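Local coordinates for protein pentafunctional AROM polypeptide (Schizosaccharomyces pombe, PDB 5SWV) that catalyses five central steps of the shikimate pathway, the crystallised part being its 3-dehydroquinate dehydratase and shikimate dehydrogenase domains, at residues Thr360-Leu365 and Gly472-Asp476; Thr373-Gly379 and Leu440-Thr446. All coordinates share one frame; numbering follows the deposited sequence.

Contact 1 (Thr360-Leu365 and Gly472-Asp476); sequences TFANAL and GVFLD
The ring of Phe361 reaches both Val473 and Leu475, and no hydrogen bond crosses between the helix 360-364 and the strand 472-476. Phe361 CE1 comes 3.7 Å from Val473 CG1, the two side chains sliding past each other in opposite directions. The same ring carbon meets a backbone carbonyl as well: Val473 O lies 3.6 Å from Phe361 CE1, at the ring edge and in its plane, where the ring C-H groups would be weakly favourable to the carbonyl oxygen. Further round, Phe361 CE2 is 4.0 Å from Leu475 CD2, which approaches obliquely. The torsion chi1 of -80° sets Phe361 CG beside its backbone N, and although the CB bond does not point at the strand, the end of the ring reaches it.

Both branches of Val473 are engaged. Its CG1 lies against Phe361 and its CG2 against Leu365 CD2 (3.8 Å), with Ala364 CB 4.1 Å from Val473 CG1 and CG2 alike. One turn back, Thr360 CG2 touches Leu475 CD1 at 4.2 Å, while Thr360 OG1 is hydrogen-bonded to Gly356 O within its own helix.

The segment axes approach to 9.5 Å at 146° between their directions, so the helix runs roughly against the strand across one sheet face. Phe474 points away, to the opposite face, where it packs on Leu486, Met487 and Ala490 of helix 485-492. This is the helix-sheet-helix layering of a Rossmann-type domain. Cys498 of strand 496-498 touches Thr360, Ala364, Val473 and Leu475.

The two segments thus meet through apolar packing and one aromatic-edge approach to a carbonyl, with no directional polar bond between them; the hydrogen bond from Lys496 NZ to Ala364 O comes from the next strand.

Contact 2 (Thr373-Gly379 and Leu440-Thr446); sequences TNGLVIG and LSAVVST
Leu376 and Val443 pair in two parallel strands, 374-378 and 442-445, whose segment axes diverge by only 5°, Leu376 bonding through N and O to Ala442 and Val444, the two residues flanking Val443. Leu376 N donates to Ala442 O at 3.1 Å in a bent bond. Leu376 O receives Val444 N at 2.9 Å, and Ile378 N continues the pattern to Val444 O at 2.9 Å. At the entrance the chain turns a corner at Ser441, whose N still gives an almost straight bond to Asn374 O, at 177°.

Leu376 and Val443 lie side by side and point the same way, Leu376 CD2 being 4.0 Å from Val443 CG1. Ile378 CD1 comes to 4.3 Å from that same Val443 CG1, so one valine branch serves two neighbours on this face. Val377, Val444 and Ala442 occupy the other face: Val377 packs on Ile388 and Leu391 of helix 382-393, Val444 and Ala442 on Phe361.

Strands 374-378 and 440-445 are strands 1 and 4 of a Rossmann-fold sheet ordered 3-2-1-4-5-6, neighbours at its middle, where the order reverses direction; beside this topological switch point such domains usually bind their dinucleotide. Gly379 begins the glycine-rich turn after strand 374-378, probably the NADP-binding loop as in related shikimate dehydrogenases, and its backbone angles call for glycine.

Here Ile378 O is gripped twice by Thr446, from N at 2.9 Å and from OG1 at 2.7 Å, the hydroxyl donor tilted from the carbonyl plane. With chi1 at 65°, OG1 sits between the backbone N and the carbonyl carbon of Thr446, which brings both donors onto one acceptor. At the other end, Thr373 CG2 lies 3.6 Å from Ser441 OG, and a water accepts from Asn374 N while also bonding to that hydroxyl.

Overall arrangement
Both contacts are buried and belong to one parallel sheet: contact 2 lies within the sheet, and contact 1 joins the helix covering one face to it. Contact 2 pairs two strands edge to edge, whereas contact 1 lays a helix over the next strand. They meet directly: strand 472-476 probably hydrogen-bonds to strand 440-445 through Leu475 N to Val443 O, and Phe361 CZ packs near that same Val443 O. In sequence, contact 2 is nested inside the loop closed by contact 1, helix 353-364 leading to strand 374-378. Their centres lie about 10 Å apart. Contact 2 combines main-chain hydrogen bonds with apolar packing on its faces; contact 1 is apolar between its segments.

Contact 1 (Thr360-Leu365 and Gly472-Asp476)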
# COMPACT_ATOMS: atom_id res chain seq x y z
N THR A 360 -3.37 -11.47 1.52
CA THR A 360 -4.69 -12.08 1.47
C THR A 360 -5.34 -12.03 2.86
O THR A 360 -6.47 -11.58 2.99
CB THR A 360 -4.62 -13.52 0.94
OG1 THR A 360 -4.13 -13.49 -0.40
CG2 THR A 360 -5.98 -14.18 0.95
N PHE A 361 -4.60 -12.46 3.88
CA PHE A 361 -5.04 -12.35 5.27
C PHE A 361 -5.27 -10.90 5.68
O PHE A 361 -6.30 -10.56 6.25
CB PHE A 361 -4.04 -13.02 6.23
CG PHE A 361 -4.18 -14.52 6.29
CD1 PHE A 361 -5.22 -15.11 7.00
CD2 PHE A 361 -3.28 -15.35 5.65
CE1 PHE A 361 -5.37 -16.49 7.05
CE2 PHE A 361 -3.41 -16.74 5.71
CZ PHE A 361 -4.46 -17.30 6.40
N ALA A 362 -4.30 -10.04 5.37
CA ALA A 362 -4.42 -8.62 5.71
C ALA A 362 -5.77 -8.03 5.28
O ALA A 362 -6.40 -7.31 6.06
CB ALA A 362 -3.27 -7.82 5.10
N ASN A 363 -6.23 -8.37 4.07
CA ASN A 363 -7.51 -7.90 3.53
C ASN A 363 -8.73 -8.68 3.98
O ASN A 363 -9.81 -8.11 4.12
CB ASN A 363 -7.48 -7.84 1.99
CG ASN A 363 -6.71 -6.63 1.48
OD1 ASN A 363 -7.29 -5.58 1.17
ND2 ASN A 363 -5.38 -6.75 1.42
N ALA A 364 -8.57 -9.98 4.20
CA ALA A 364 -9.70 -10.84 4.58
C ALA A 364 -10.17 -10.69 6.02
O ALA A 364 -11.26 -11.13 6.34
CB ALA A 364 -9.38 -12.30 4.30
N LEU A 365 -9.36 -10.07 6.89
CA LEU A 365 -9.60 -10.09 8.34
C LEU A 365 -10.58 -9.06 8.93
O LEU A 365 -11.07 -9.29 10.04
CB LEU A 365 -8.27 -10.00 9.11
CG LEU A 365 -7.42 -11.27 9.17
CD1 LEU A 365 -6.04 -10.92 9.72
CD2 LEU A 365 -8.06 -12.39 9.99
N GLY A 472 -12.46 -16.11 11.63
CA GLY A 472 -11.25 -16.88 11.31
C GLY A 472 -11.17 -17.15 9.83
O GLY A 472 -12.20 -17.38 9.20
N VAL A 473 -9.96 -17.14 9.27
CA VAL A 473 -9.76 -17.24 7.81
C VAL A 473 -8.96 -18.49 7.45
O VAL A 473 -7.95 -18.79 8.08
CB VAL A 473 -9.05 -15.99 7.23
CG1 VAL A 473 -8.83 -16.12 5.72
CG2 VAL A 473 -9.84 -14.72 7.54
N PHE A 474 -9.44 -19.19 6.43
CA PHE A 474 -8.78 -20.35 5.85
C PHE A 474 -8.31 -20.00 4.45
O PHE A 474 -9.09 -19.47 3.66
CB PHE A 474 -9.76 -21.50 5.75
CG PHE A 474 -9.24 -22.68 5.01
CD1 PHE A 474 -8.54 -23.68 5.67
CD2 PHE A 474 -9.45 -22.82 3.64
CE1 PHE A 474 -8.04 -24.79 4.99
CE2 PHE A 474 -8.96 -23.92 2.96
CZ PHE A 474 -8.25 -24.90 3.63
N LEU A 475 -7.05 -20.31 4.14
CA LEU A 475 -6.50 -20.08 2.80
C LEU A 475 -5.93 -21.37 2.21
O LEU A 475 -5.11 -22.01 2.84
CB LEU A 475 -5.40 -19.02 2.85
CG LEU A 475 -4.57 -18.80 1.58
CD1 LEU A 475 -5.44 -18.32 0.44
CD2 LEU A 475 -3.48 -17.79 1.86
N ASP A 476 -6.34 -21.73 1.01
CA ASP A 476 -5.73 -22.85 0.31
C ASP A 476 -4.90 -22.27 -0.81
O ASP A 476 -5.42 -21.50 -1.60
CB ASP A 476 -6.80 -23.78 -0.26
CG ASP A 476 -6.26 -25.13 -0.68
OD1 ASP A 476 -5.13 -25.19 -1.21
OD2 ASP A 476 -6.98 -26.14 -0.49

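Contact 2 (Thr373-Gly379 and Leu440-Thr446)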
# COMPACT_ATOMS: atom_id res chain seq x y z
N THR A 373 -2.75 -14.97 18.59
CA THR A 373 -3.74 -15.98 18.19
C THR A 373 -3.01 -17.25 17.80
O THR A 373 -1.79 -17.29 17.79
CB THR A 373 -4.58 -15.52 16.99
OG1 THR A 373 -3.72 -15.11 15.91
CG2 THR A 373 -5.47 -14.38 17.39
N ASN A 374 -3.77 -18.29 17.48
CA ASN A 374 -3.20 -19.55 17.05
C ASN A 374 -3.45 -19.78 15.58
O ASN A 374 -4.55 -19.53 15.10
CB ASN A 374 -3.80 -20.69 17.84
CG ASN A 374 -3.68 -20.48 19.33
OD1 ASN A 374 -2.63 -20.06 19.85
ND2 ASN A 374 -4.75 -20.76 20.03
N GLY A 375 -2.43 -20.29 14.89
CA GLY A 375 -2.52 -20.60 13.47
C GLY A 375 -2.16 -22.04 13.16
O GLY A 375 -1.64 -22.75 14.01
N LEU A 376 -2.44 -22.45 11.93
CA LEU A 376 -2.06 -23.76 11.44
C LEU A 376 -1.58 -23.65 10.01
O LEU A 376 -2.25 -23.06 9.17
CB LEU A 376 -3.25 -24.72 11.49
CG LEU A 376 -3.03 -26.07 10.80
CD1 LEU A 376 -2.06 -26.90 11.62
CD2 LEU A 376 -4.35 -26.78 10.59
N VAL A 377 -0.43 -24.26 9.74
CA VAL A 377 0.10 -24.39 8.40
C VAL A 377 0.15 -25.89 8.12
O VAL A 377 0.60 -26.67 8.97
CB VAL A 377 1.51 -23.78 8.31
CG1 VAL A 377 2.15 -24.05 6.94
CG2 VAL A 377 1.47 -22.29 8.62
N ILE A 378 -0.30 -26.29 6.94
CA ILE A 378 -0.29 -27.69 6.52
C ILE A 378 0.59 -27.83 5.30
O ILE A 378 0.38 -27.15 4.30
CB ILE A 378 -1.70 -28.15 6.15
CG1 ILE A 378 -2.66 -27.90 7.31
CG2 ILE A 378 -1.67 -29.62 5.79
CD1 ILE A 378 -4.12 -27.94 6.93
N GLY A 379 1.57 -28.73 5.38
CA GLY A 379 2.58 -28.91 4.33
C GLY A 379 3.99 -28.51 4.76
O GLY A 379 4.18 -27.85 5.79
N LEU A 440 -8.42 -21.83 16.60
CA LEU A 440 -7.61 -21.27 15.51
C LEU A 440 -8.24 -20.01 14.93
O LEU A 440 -9.47 -19.91 14.83
CB LEU A 440 -7.44 -22.30 14.40
CG LEU A 440 -6.77 -23.61 14.81
CD1 LEU A 440 -6.98 -24.66 13.74
CD2 LEU A 440 -5.29 -23.38 15.07
N SER A 441 -7.39 -19.05 14.55
CA SER A 441 -7.82 -17.84 13.86
C SER A 441 -7.38 -17.76 12.39
O SER A 441 -7.87 -16.91 11.65
CB SER A 441 -7.29 -16.62 14.62
OG SER A 441 -7.88 -16.53 15.90
N ALA A 442 -6.46 -18.64 11.97
CA ALA A 442 -5.88 -18.58 10.62
C ALA A 442 -5.36 -19.94 10.21
O ALA A 442 -4.75 -20.62 11.03
CB ALA A 442 -4.75 -17.56 10.56
N VAL A 443 -5.61 -20.35 8.97
CA VAL A 443 -5.12 -21.62 8.47
C VAL A 443 -4.62 -21.47 7.04
O VAL A 443 -5.20 -20.72 6.27
CB VAL A 443 -6.22 -22.71 8.54
CG1 VAL A 443 -5.71 -24.04 7.99
CG2 VAL A 443 -6.71 -22.88 9.98
N VAL A 444 -3.54 -22.17 6.70
CA VAL A 444 -3.03 -22.21 5.32
C VAL A 444 -2.72 -23.65 4.94
O VAL A 444 -1.91 -24.30 5.60
CB VAL A 444 -1.76 -21.36 5.14
CG1 VAL A 444 -1.43 -21.21 3.66
CG2 VAL A 444 -1.92 -20.00 5.78
N SER A 445 -3.36 -24.16 3.88
CA SER A 445 -2.98 -25.44 3.31
C SER A 445 -2.09 -25.19 2.12
O SER A 445 -2.50 -24.51 1.20
CB SER A 445 -4.19 -26.22 2.85
OG SER A 445 -3.75 -27.38 2.15
N THR A 446 -0.88 -25.74 2.15
CA THR A 446 0.07 -25.63 1.03
C THR A 446 0.23 -26.94 0.25
O THR A 446 1.06 -27.04 -0.65
CB THR A 446 1.44 -25.18 1.54
OG1 THR A 446 1.97 -26.19 2.39
CG2 THR A 446 1.31 -23.91 2.34
O HOH W 1 -6.77 -17.95 17.91